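Local coordinates for protein desmoplakin (Homo sapiens, PDB 3R6N) that belongs to the desmosome and probably serves in cell adhesion, its plakin domain including a rigid rod of four spectrin repeats, at residues A[381-386]-A[439-444]; A[367-372]-A[421-426]; A[53-58]-A[77-82]; A[5-10]-A[65-70]. All blocks are in the same frame, centred on the assembly; numbering follows the deposited sequence.

Contact 1 (A[381-386]-A[439-444]); sequences EKIRAM and QKHYQT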
# COMPACT_ATOMS: atom_id res chain seq x y z
N GLU A 381 13.09 -3.76 69.28
CA GLU A 381 12.27 -3.59 70.48
C GLU A 381 12.23 -4.88 71.30
O GLU A 381 12.23 -4.84 72.53
CB GLU A 381 10.86 -3.14 70.11
CG GLU A 381 10.79 -1.73 69.55
CD GLU A 381 9.39 -1.33 69.14
OE1 GLU A 381 8.51 -2.22 69.11
OE2 GLU A 381 9.17 -0.14 68.84
N LYS A 382 12.20 -6.01 70.61
CA LYS A 382 12.23 -7.31 71.28
C LYS A 382 13.52 -7.47 72.08
O LYS A 382 13.49 -7.89 73.24
CB LYS A 382 12.08 -8.45 70.27
CG LYS A 382 10.72 -8.52 69.59
CD LYS A 382 10.64 -9.67 68.58
CE LYS A 382 10.77 -11.03 69.27
NZ LYS A 382 10.65 -12.16 68.30
N ILE A 383 14.64 -7.14 71.45
CA ILE A 383 15.95 -7.27 72.07
C ILE A 383 16.16 -6.24 73.18
O ILE A 383 16.73 -6.54 74.23
CB ILE A 383 17.09 -7.12 71.05
CG1 ILE A 383 17.05 -8.26 70.02
CG2 ILE A 383 18.45 -7.09 71.75
CD1 ILE A 383 18.23 -8.26 69.07
N ARG A 384 15.71 -5.01 72.94
CA ARG A 384 15.81 -3.94 73.92
C ARG A 384 15.03 -4.29 75.19
O ARG A 384 15.52 -4.07 76.30
CB ARG A 384 15.33 -2.62 73.32
CG ARG A 384 15.10 -1.52 74.34
CD ARG A 384 15.84 -0.24 73.96
NE ARG A 384 17.29 -0.40 74.03
CZ ARG A 384 18.00 -0.32 75.15
NH1 ARG A 384 17.39 -0.08 76.30
NH2 ARG A 384 19.31 -0.49 75.12
N ALA A 385 13.83 -4.83 75.02
CA ALA A 385 12.97 -5.18 76.14
C ALA A 385 13.43 -6.43 76.89
O ALA A 385 12.89 -6.76 77.96
CB ALA A 385 11.53 -5.34 75.68
N MET A 386 14.42 -7.13 76.34
CA MET A 386 14.95 -8.34 76.97
C MET A 386 15.65 -8.06 78.29
O MET A 386 16.62 -7.29 78.34
CB MET A 386 15.89 -9.09 76.03
CG MET A 386 15.22 -9.77 74.84
SD MET A 386 16.29 -10.99 74.05
CE MET A 386 17.79 -10.03 73.82
N GLN A 439 23.01 -5.14 69.62
CA GLN A 439 23.92 -6.27 69.43
C GLN A 439 24.67 -6.58 70.72
O GLN A 439 24.74 -7.73 71.14
CB GLN A 439 24.91 -5.98 68.30
CG GLN A 439 24.60 -6.72 67.02
CD GLN A 439 25.73 -6.63 66.01
OE1 GLN A 439 26.41 -5.61 65.92
NE2 GLN A 439 25.93 -7.70 65.25
N LYS A 440 25.22 -5.55 71.35
CA LYS A 440 25.97 -5.73 72.58
C LYS A 440 25.07 -5.87 73.80
O LYS A 440 25.44 -6.53 74.77
CB LYS A 440 27.00 -4.62 72.77
CG LYS A 440 28.15 -4.69 71.79
CD LYS A 440 29.38 -3.94 72.29
CE LYS A 440 30.58 -4.20 71.40
NZ LYS A 440 31.83 -3.61 71.96
N HIS A 441 23.89 -5.27 73.76
CA HIS A 441 22.92 -5.42 74.84
C HIS A 441 22.54 -6.89 74.96
O HIS A 441 22.12 -7.35 76.02
CB HIS A 441 21.67 -4.57 74.60
CG HIS A 441 20.62 -4.75 75.65
ND1 HIS A 441 20.68 -4.15 76.89
CD2 HIS A 441 19.47 -5.47 75.65
CE1 HIS A 441 19.62 -4.48 77.60
NE2 HIS A 441 18.87 -5.29 76.87
N TYR A 442 22.70 -7.62 73.87
CA TYR A 442 22.40 -9.04 73.83
C TYR A 442 23.55 -9.86 74.42
O TYR A 442 23.33 -10.72 75.27
CB TYR A 442 22.10 -9.50 72.41
CG TYR A 442 21.82 -10.98 72.28
CD1 TYR A 442 20.59 -11.51 72.67
CD2 TYR A 442 22.77 -11.85 71.78
CE1 TYR A 442 20.33 -12.86 72.56
CE2 TYR A 442 22.52 -13.21 71.66
CZ TYR A 442 21.29 -13.70 72.06
OH TYR A 442 21.03 -15.05 71.95
N GLN A 443 24.76 -9.61 73.95
CA GLN A 443 25.93 -10.35 74.43
C GLN A 443 26.24 -9.98 75.88
O GLN A 443 27.09 -10.61 76.52
CB GLN A 443 27.14 -10.13 73.53
CG GLN A 443 28.32 -11.03 73.88
CD GLN A 443 29.32 -11.14 72.75
OE1 GLN A 443 28.98 -10.97 71.58
NE2 GLN A 443 30.57 -11.44 73.09
N THR A 444 25.56 -8.96 76.39
CA THR A 444 25.63 -8.65 77.81
C THR A 444 24.80 -9.66 78.58
O THR A 444 25.13 -10.02 79.71
CB THR A 444 25.09 -7.24 78.10
OG1 THR A 444 25.97 -6.27 77.51
CG2 THR A 444 25.01 -7.00 79.60

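Contact 2 (A[367-372]-A[421-426]); sequences MKSLVS and EMFGDD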
# COMPACT_ATOMS: atom_id res chain seq x y z
N MET A 367 10.29 1.05 48.74
CA MET A 367 9.37 0.43 49.69
C MET A 367 9.98 -0.83 50.30
O MET A 367 9.84 -1.06 51.50
CB MET A 367 8.04 0.12 49.02
CG MET A 367 7.42 1.34 48.36
SD MET A 367 5.62 1.30 48.29
CE MET A 367 5.36 -0.22 47.39
N LYS A 368 10.65 -1.63 49.49
CA LYS A 368 11.30 -2.84 49.99
C LYS A 368 12.26 -2.52 51.13
O LYS A 368 12.44 -3.32 52.05
CB LYS A 368 12.03 -3.57 48.86
CG LYS A 368 11.21 -4.70 48.22
CD LYS A 368 11.01 -5.85 49.20
CE LYS A 368 9.70 -6.59 48.96
NZ LYS A 368 9.66 -7.26 47.63
N SER A 369 12.86 -1.34 51.07
CA SER A 369 13.80 -0.91 52.10
C SER A 369 13.05 -0.35 53.30
O SER A 369 13.53 -0.43 54.42
CB SER A 369 14.76 0.14 51.55
OG SER A 369 14.08 1.37 51.32
N LEU A 370 11.87 0.21 53.05
CA LEU A 370 11.07 0.75 54.14
C LEU A 370 10.45 -0.40 54.93
O LEU A 370 10.09 -0.23 56.10
CB LEU A 370 9.98 1.67 53.61
CG LEU A 370 9.18 2.39 54.70
CD1 LEU A 370 10.11 3.22 55.57
CD2 LEU A 370 8.08 3.25 54.11
N VAL A 371 10.34 -1.56 54.30
CA VAL A 371 9.81 -2.75 54.96
C VAL A 371 10.88 -3.41 55.81
O VAL A 371 10.61 -3.87 56.92
CB VAL A 371 9.26 -3.77 53.95
CG1 VAL A 371 8.76 -5.01 54.67
CG2 VAL A 371 8.14 -3.15 53.13
N SER A 372 12.11 -3.46 55.30
CA SER A 372 13.22 -4.03 56.05
C SER A 372 13.54 -3.16 57.26
O SER A 372 14.05 -3.65 58.26
CB SER A 372 14.46 -4.19 55.17
OG SER A 372 14.35 -5.33 54.33
N GLU A 421 16.21 6.09 48.06
CA GLU A 421 16.16 7.53 48.34
C GLU A 421 15.30 7.82 49.56
O GLU A 421 14.82 8.94 49.74
CB GLU A 421 15.65 8.29 47.11
CG GLU A 421 14.26 7.86 46.64
CD GLU A 421 14.08 8.07 45.14
OE1 GLU A 421 15.09 8.15 44.42
OE2 GLU A 421 12.91 8.14 44.68
N MET A 422 15.11 6.81 50.40
CA MET A 422 14.26 6.93 51.57
C MET A 422 15.06 7.26 52.83
O MET A 422 14.54 7.83 53.79
CB MET A 422 13.47 5.64 51.79
CG MET A 422 12.45 5.36 50.70
SD MET A 422 10.96 6.35 50.89
CE MET A 422 10.10 5.41 52.15
N PHE A 423 16.34 6.89 52.82
CA PHE A 423 17.18 7.05 53.99
C PHE A 423 18.50 7.76 53.68
O PHE A 423 19.35 7.22 52.98
CB PHE A 423 17.44 5.69 54.64
CG PHE A 423 16.19 4.97 55.05
CD1 PHE A 423 15.64 5.16 56.31
CD2 PHE A 423 15.56 4.10 54.18
CE1 PHE A 423 14.49 4.50 56.69
CE2 PHE A 423 14.41 3.43 54.55
CZ PHE A 423 13.88 3.63 55.81
N GLY A 424 18.64 8.96 54.22
CA GLY A 424 19.89 9.70 54.12
C GLY A 424 20.88 9.14 55.13
O GLY A 424 20.52 8.34 55.98
N ASP A 425 22.13 9.57 55.03
CA ASP A 425 23.18 9.04 55.89
C ASP A 425 22.88 9.23 57.38
O ASP A 425 23.33 8.44 58.21
CB ASP A 425 24.54 9.65 55.53
CG ASP A 425 24.99 9.28 54.13
OD1 ASP A 425 24.19 9.45 53.18
OD2 ASP A 425 26.13 8.80 53.97
N ASP A 426 22.11 10.26 57.71
CA ASP A 426 21.70 10.49 59.09
C ASP A 426 20.95 9.29 59.65
O ASP A 426 21.06 8.97 60.83
CB ASP A 426 20.80 11.73 59.18
CG ASP A 426 21.58 12.99 59.53
OD1 ASP A 426 21.42 14.00 58.82
OD2 ASP A 426 22.34 12.96 60.52

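Contact 3 (A[53-58]-A[77-82]); sequences DYRWQL and EYENLL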
# COMPACT_ATOMS: atom_id res chain seq x y z
N ASP A 53 -27.98 -0.33 -60.80
CA ASP A 53 -28.89 0.21 -61.80
C ASP A 53 -28.40 -0.10 -63.20
O ASP A 53 -29.17 -0.07 -64.16
CB ASP A 53 -29.03 1.72 -61.63
CG ASP A 53 -29.94 2.09 -60.47
OD1 ASP A 53 -29.85 1.44 -59.41
OD2 ASP A 53 -30.74 3.03 -60.63
N TYR A 54 -27.12 -0.42 -63.32
CA TYR A 54 -26.51 -0.68 -64.62
C TYR A 54 -26.93 -2.03 -65.19
O TYR A 54 -26.69 -2.31 -66.37
CB TYR A 54 -24.99 -0.61 -64.51
CG TYR A 54 -24.29 -0.52 -65.84
CD1 TYR A 54 -24.29 0.66 -66.57
CD2 TYR A 54 -23.62 -1.62 -66.37
CE1 TYR A 54 -23.64 0.75 -67.78
CE2 TYR A 54 -22.97 -1.54 -67.59
CZ TYR A 54 -22.98 -0.35 -68.29
OH TYR A 54 -22.34 -0.26 -69.50
N ARG A 55 -27.54 -2.87 -64.37
CA ARG A 55 -27.97 -4.19 -64.82
C ARG A 55 -28.95 -4.08 -65.98
O ARG A 55 -28.92 -4.89 -66.91
CB ARG A 55 -28.60 -4.99 -63.68
CG ARG A 55 -29.03 -6.39 -64.09
CD ARG A 55 -28.54 -7.44 -63.10
NE ARG A 55 -28.27 -8.72 -63.77
CZ ARG A 55 -27.79 -9.80 -63.16
NH1 ARG A 55 -27.52 -9.77 -61.86
NH2 ARG A 55 -27.57 -10.91 -63.85
N TRP A 56 -29.81 -3.07 -65.92
CA TRP A 56 -30.81 -2.86 -66.96
C TRP A 56 -30.22 -2.20 -68.20
O TRP A 56 -30.62 -2.50 -69.32
CB TRP A 56 -31.99 -2.05 -66.41
CG TRP A 56 -32.89 -2.86 -65.53
CD1 TRP A 56 -34.08 -3.44 -65.89
CD2 TRP A 56 -32.68 -3.21 -64.16
NE1 TRP A 56 -34.62 -4.12 -64.82
CE2 TRP A 56 -33.78 -3.99 -63.75
CE3 TRP A 56 -31.67 -2.93 -63.23
CZ2 TRP A 56 -33.89 -4.49 -62.45
CZ3 TRP A 56 -31.78 -3.43 -61.95
CH2 TRP A 56 -32.89 -4.20 -61.57
N GLN A 57 -29.26 -1.30 -67.99
CA GLN A 57 -28.54 -0.71 -69.11
C GLN A 57 -27.80 -1.82 -69.83
O GLN A 57 -27.63 -1.79 -71.05
CB GLN A 57 -27.56 0.35 -68.61
CG GLN A 57 -27.47 1.60 -69.48
CD GLN A 57 -26.87 1.34 -70.85
OE1 GLN A 57 -27.52 0.77 -71.73
NE2 GLN A 57 -25.62 1.75 -71.03
N LEU A 58 -27.37 -2.82 -69.06
CA LEU A 58 -26.65 -3.96 -69.61
C LEU A 58 -27.58 -4.94 -70.31
O LEU A 58 -27.23 -5.55 -71.31
CB LEU A 58 -25.89 -4.70 -68.50
CG LEU A 58 -25.02 -5.86 -68.97
CD1 LEU A 58 -23.80 -5.35 -69.73
CD2 LEU A 58 -24.59 -6.73 -67.79
N GLU A 77 -18.24 -10.37 -66.59
CA GLU A 77 -17.59 -9.20 -66.00
C GLU A 77 -18.53 -8.51 -65.03
O GLU A 77 -18.13 -8.12 -63.94
CB GLU A 77 -17.17 -8.22 -67.09
CG GLU A 77 -16.42 -7.01 -66.56
CD GLU A 77 -15.08 -7.39 -65.95
OE1 GLU A 77 -14.37 -8.23 -66.55
OE2 GLU A 77 -14.75 -6.85 -64.87
N TYR A 78 -19.79 -8.37 -65.43
CA TYR A 78 -20.76 -7.69 -64.59
C TYR A 78 -21.03 -8.45 -63.29
O TYR A 78 -21.06 -7.86 -62.21
CB TYR A 78 -22.07 -7.45 -65.34
CG TYR A 78 -23.11 -6.75 -64.50
CD1 TYR A 78 -23.14 -5.37 -64.41
CD2 TYR A 78 -24.03 -7.48 -63.77
CE1 TYR A 78 -24.09 -4.73 -63.62
CE2 TYR A 78 -24.98 -6.86 -62.98
CZ TYR A 78 -25.00 -5.48 -62.91
OH TYR A 78 -25.95 -4.86 -62.12
N GLU A 79 -21.21 -9.77 -63.41
CA GLU A 79 -21.50 -10.60 -62.24
C GLU A 79 -20.31 -10.60 -61.29
O GLU A 79 -20.47 -10.79 -60.08
CB GLU A 79 -21.84 -12.03 -62.67
CG GLU A 79 -22.99 -12.65 -61.88
CD GLU A 79 -24.32 -11.97 -62.16
OE1 GLU A 79 -24.55 -11.59 -63.32
OE2 GLU A 79 -25.13 -11.82 -61.21
N ASN A 80 -19.12 -10.38 -61.85
CA ASN A 80 -17.89 -10.32 -61.07
C ASN A 80 -17.77 -8.99 -60.32
O ASN A 80 -17.40 -8.96 -59.15
CB ASN A 80 -16.68 -10.53 -61.98
CG ASN A 80 -15.40 -10.79 -61.21
OD1 ASN A 80 -14.99 -9.99 -60.37
ND2 ASN A 80 -14.75 -11.91 -61.50
N LEU A 81 -18.11 -7.90 -61.01
CA LEU A 81 -18.12 -6.56 -60.42
C LEU A 81 -19.16 -6.51 -59.31
O LEU A 81 -18.87 -6.10 -58.19
CB LEU A 81 -18.48 -5.52 -61.48
CG LEU A 81 -18.01 -4.07 -61.32
CD1 LEU A 81 -18.89 -3.15 -62.17
CD2 LEU A 81 -18.04 -3.62 -59.87
N LEU A 82 -20.38 -6.92 -59.64
CA LEU A 82 -21.48 -6.87 -58.70
C LEU A 82 -21.15 -7.61 -57.40
O LEU A 82 -21.52 -7.15 -56.32
CB LEU A 82 -22.74 -7.47 -59.33
CG LEU A 82 -24.03 -7.24 -58.55
CD1 LEU A 82 -24.16 -5.77 -58.17
CD2 LEU A 82 -25.22 -7.69 -59.37

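Contact 4 (A[5-10]-A[65-70]); sequences EFTKHV and LREKSA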
# COMPACT_ATOMS: atom_id res chain seq x y z
N GLU A 5 -17.60 -4.80 -86.04
CA GLU A 5 -17.03 -3.53 -85.56
C GLU A 5 -17.96 -2.78 -84.61
O GLU A 5 -17.49 -2.06 -83.72
CB GLU A 5 -16.65 -2.64 -86.74
CG GLU A 5 -15.64 -3.26 -87.69
CD GLU A 5 -14.37 -3.71 -86.99
OE1 GLU A 5 -14.00 -3.09 -85.97
OE2 GLU A 5 -13.74 -4.68 -87.46
N PHE A 6 -19.26 -2.93 -84.80
CA PHE A 6 -20.24 -2.32 -83.90
C PHE A 6 -20.27 -3.08 -82.58
O PHE A 6 -20.59 -2.51 -81.53
CB PHE A 6 -21.64 -2.31 -84.54
CG PHE A 6 -22.72 -1.76 -83.65
CD1 PHE A 6 -23.00 -0.40 -83.63
CD2 PHE A 6 -23.45 -2.60 -82.83
CE1 PHE A 6 -24.00 0.10 -82.81
CE2 PHE A 6 -24.45 -2.10 -82.01
CZ PHE A 6 -24.72 -0.75 -82.00
N THR A 7 -19.94 -4.36 -82.64
CA THR A 7 -19.88 -5.19 -81.45
C THR A 7 -18.60 -4.91 -80.66
O THR A 7 -18.61 -4.91 -79.43
CB THR A 7 -19.97 -6.69 -81.80
OG1 THR A 7 -21.22 -6.97 -82.44
CG2 THR A 7 -19.84 -7.54 -80.55
N LYS A 8 -17.51 -4.65 -81.37
CA LYS A 8 -16.23 -4.30 -80.75
C LYS A 8 -16.30 -2.96 -80.03
O LYS A 8 -15.49 -2.69 -79.14
CB LYS A 8 -15.10 -4.26 -81.78
CG LYS A 8 -14.65 -5.61 -82.29
CD LYS A 8 -13.48 -5.46 -83.25
CE LYS A 8 -13.11 -6.79 -83.90
NZ LYS A 8 -12.00 -6.65 -84.89
N HIS A 9 -17.25 -2.12 -80.43
CA HIS A 9 -17.40 -0.80 -79.82
C HIS A 9 -18.31 -0.86 -78.59
O HIS A 9 -17.93 -0.40 -77.51
CB HIS A 9 -17.97 0.19 -80.82
CG HIS A 9 -18.46 1.47 -80.20
ND1 HIS A 9 -17.60 2.45 -79.75
CD2 HIS A 9 -19.71 1.91 -79.94
CE1 HIS A 9 -18.30 3.45 -79.25
NE2 HIS A 9 -19.59 3.15 -79.35
N VAL A 10 -19.49 -1.43 -78.77
CA VAL A 10 -20.47 -1.57 -77.70
C VAL A 10 -19.92 -2.38 -76.53
O VAL A 10 -20.21 -2.10 -75.37
CB VAL A 10 -21.78 -2.21 -78.22
CG1 VAL A 10 -22.52 -2.92 -77.10
CG2 VAL A 10 -22.66 -1.16 -78.87
N LEU A 65 -26.81 -7.21 -79.10
CA LEU A 65 -25.70 -8.05 -79.54
C LEU A 65 -26.19 -9.40 -80.05
O LEU A 65 -27.33 -9.80 -79.81
CB LEU A 65 -24.71 -8.27 -78.39
CG LEU A 65 -24.00 -7.02 -77.87
CD1 LEU A 65 -23.26 -7.31 -76.57
CD2 LEU A 65 -23.05 -6.46 -78.92
N ARG A 66 -25.32 -10.10 -80.78
CA ARG A 66 -25.63 -11.44 -81.27
C ARG A 66 -24.37 -12.28 -81.20
O ARG A 66 -24.42 -13.50 -81.34
CB ARG A 66 -26.13 -11.38 -82.71
CG ARG A 66 -27.40 -10.58 -82.90
CD ARG A 66 -27.56 -10.18 -84.35
NE ARG A 66 -26.39 -9.45 -84.83
CZ ARG A 66 -26.22 -8.14 -84.68
NH1 ARG A 66 -27.13 -7.41 -84.06
NH2 ARG A 66 -25.12 -7.56 -85.16
N GLU A 67 -23.24 -11.62 -80.99
CA GLU A 67 -21.96 -12.31 -80.87
C GLU A 67 -21.96 -13.20 -79.64
O GLU A 67 -22.28 -12.77 -78.53
CB GLU A 67 -20.80 -11.32 -80.82
CG GLU A 67 -19.50 -11.90 -81.36
CD GLU A 67 -19.61 -12.26 -82.83
OE1 GLU A 67 -20.17 -11.45 -83.60
OE2 GLU A 67 -19.13 -13.35 -83.21
N LYS A 68 -21.59 -14.46 -79.85
CA LYS A 68 -21.68 -15.48 -78.82
C LYS A 68 -20.83 -15.17 -77.58
O LYS A 68 -21.34 -15.14 -76.46
CB LYS A 68 -21.30 -16.84 -79.42
CG LYS A 68 -21.82 -17.02 -80.84
CD LYS A 68 -21.17 -18.21 -81.53
CE LYS A 68 -21.42 -18.19 -83.03
NZ LYS A 68 -20.70 -19.29 -83.73
N SER A 69 -19.54 -14.94 -77.79
CA SER A 69 -18.62 -14.68 -76.69
C SER A 69 -18.91 -13.35 -76.01
O SER A 69 -19.01 -13.29 -74.78
CB SER A 69 -17.18 -14.68 -77.19
OG SER A 69 -16.77 -15.99 -77.57
N ALA A 70 -19.02 -12.30 -76.81
CA ALA A 70 -19.29 -10.96 -76.30
C ALA A 70 -20.31 -10.96 -75.16
O ALA A 70 -20.03 -10.46 -74.07
CB ALA A 70 -19.77 -10.06 -77.43

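Contact 1 (A[381-386]-A[439-444])
M386 and Y442 form the closely packed part of this contact. The methyl carbon CE of M386 lies 3.4 Å from CD1 of Y442, at the rim of the phenol ring and near its plane, so the ring meets the methionine by its edge. A bend at chi3 (-51°) of M386 carries CE to that rim. One turn back, I383 adds a looser apolar touch, its CG2 standing 4.4 Å from CB of Y442. All three residues are buried. Y442 also packs on Y399, M400 and I403 of helix 399-417, I383 reaches L406 of the same helix, and M386 touches L445.

Toward solvent the contact becomes polar and looser. In H441 a chi1 of 177° sets CG anti to the backbone N, and the ring atoms NE2 and CD2 meet backbone carbonyls of 383-386. NE2 donates a weak hydrogen bond to O of M386, 3.4 Å away, with an angle of 155° at the hydrogen. CD2 faces O of I383 at 3.3 Å. Both carbonyl oxygens sit at the edge of the imidazole and near its plane. The exposed R384 starts away from the partner helix but bends back until NH2 is 4.3 Å from ND1 of H441, approaching obliquely and without a bond; its charge would, if anything, disfavour a protonated histidine. The two segments lie on helices 340-384 and 425-447, and helix 399-417 packs on the same apolar side chains, which is consistent with the helical bundle of the spectrin-like family to which both segments belong.

Contact 2 (A[367-372]-A[421-426])
S369 is the first residue of 367-372 to meet the other segment. Its OG lies 3.8 Å from CE2 of F423, at the ring edge and near the ring plane, and no hydrogen bond crosses the contact. The hydroxyl is engaged by the backbone O of N366 and by OG of S420. A chi1 of 70° puts OG where it can bond O of N366 and still meet the edge of F423.

L370 follows and carries most of the apolar packing. Its CD2 comes nearest CE of M422, at 3.5 Å, and the same methyl also touches CB and CD1 of the leucine. CD1 of L370 comes nearest CZ of F423, at 3.8 Å. Both partners cross the leucine at about a right angle. M422 presents its methyl by folding at chi2 and again at chi3 (-80°), the second turn setting CE against the leucine.

The four touching residues are all buried. M422 and F423 lie against helix 340-384, and G424 next in sequence occupies the N-cap position of helix 425-447. F423 is enclosed further by W373 and, edge to face, by F413 of helix 399-417, while L370 also reaches L237 of helix 234-265.

Contact 3 (A[53-58]-A[77-82])
R55 and E79 form a salt bridge across two antiparallel helices whose local axes run 11.5 Å apart at 177°. NH1 of R55 donates to OE2 of E79 at 3.2 Å, reaching the syn lone pair with an angle of 140° at the hydrogen. NH2 of R55 stands 3.1 Å from OE1 of E79. The pairing is not flat, the guanidinium and carboxylate planes being well turned from each other. NH2 has a second acidic partner in OE2 of E75.

The phenol of Y78 is satisfied differently. Its OH bonds to the backbone O of I51, four residues before R55 and thus the acceptor that R55 N would use in an unbroken alpha helix. R55 N has no bond to the preceding turn, and helix 34-64 is kinked there. Although OH of Y78 is 3.4 Å from R55 N, the angle is too poor for a bond.

Carbon contacts lie beside these polar groups. CE2 of Y78 sits over one face of the guanidinium, but the two planes are 65° apart and do not stack. CD2 of L58 is 3.6 Å from CB of Y78. The chemistry implies that R55 probably offsets two neighbouring carboxylates, E75 and E79, which would otherwise repel, and is consistent with the tyrosine hydroxyl serving the carbonyl that R55 N does not use.

Contact 4 (A[5-10]-A[65-70])
T7 turns two different ends to two different tasks: its OG1 is hydrogen-bonded to OD2 of D4, and its methyl packs on segment 65-70. The site lies at one end of the helical bundle of this spectrin-repeat fragment, where the first turns of helix 5-24 lie beside the link between helices 34-64 and 68-117. With OG1 anti to the carbonyl carbon (chi1 -62°), CG2 stands anti to the backbone N and faces segment 65-70.

Three carbons gather round that methyl. CD2 of L65 is 3.8 Å from CG2 of T7. CB of E67 is 3.9 Å from CG2 of T7, and CB of A70 is 4.0 Å from CG2 of T7. The threonine and E67 side chains cross at about a right angle, and CB is the E67 atom that touches. E67 also occupies the N-cap position of helix 68-117. W3 touches E67 and A70 as well, and L65 packs on I71 and L74.

No hydrogen bond spans the two segments; the join is made by van der Waals contact. One turn along helix 5-24 from T7, V10 meets L65 tip to tip, with CG1 of V10 4.0 Å from the same CD2 of L65 that touches the threonine methyl.

Overall arrangement
The four contacts fall into two pairs at opposite sides of the chain's centre. Contacts 1 and 2 both join helices 340-384 and 425-447, with centres about 23 Å apart and nearest atoms about 11 Å apart. Contacts 3 and 4 share helix 68-117, with centres about 17 Å apart and nearest atoms about 7 Å apart. Within each pair the segments alternate along the chain, as expected of helices folded back on one another. Centres of different pairs lie about 124 to 159 Å apart, showing how elongated the fragment is. Helix 68-117 also supplies W108, D111 and E115 to the dithiothreitol pocket; no contact residue belongs to either ligand pocket.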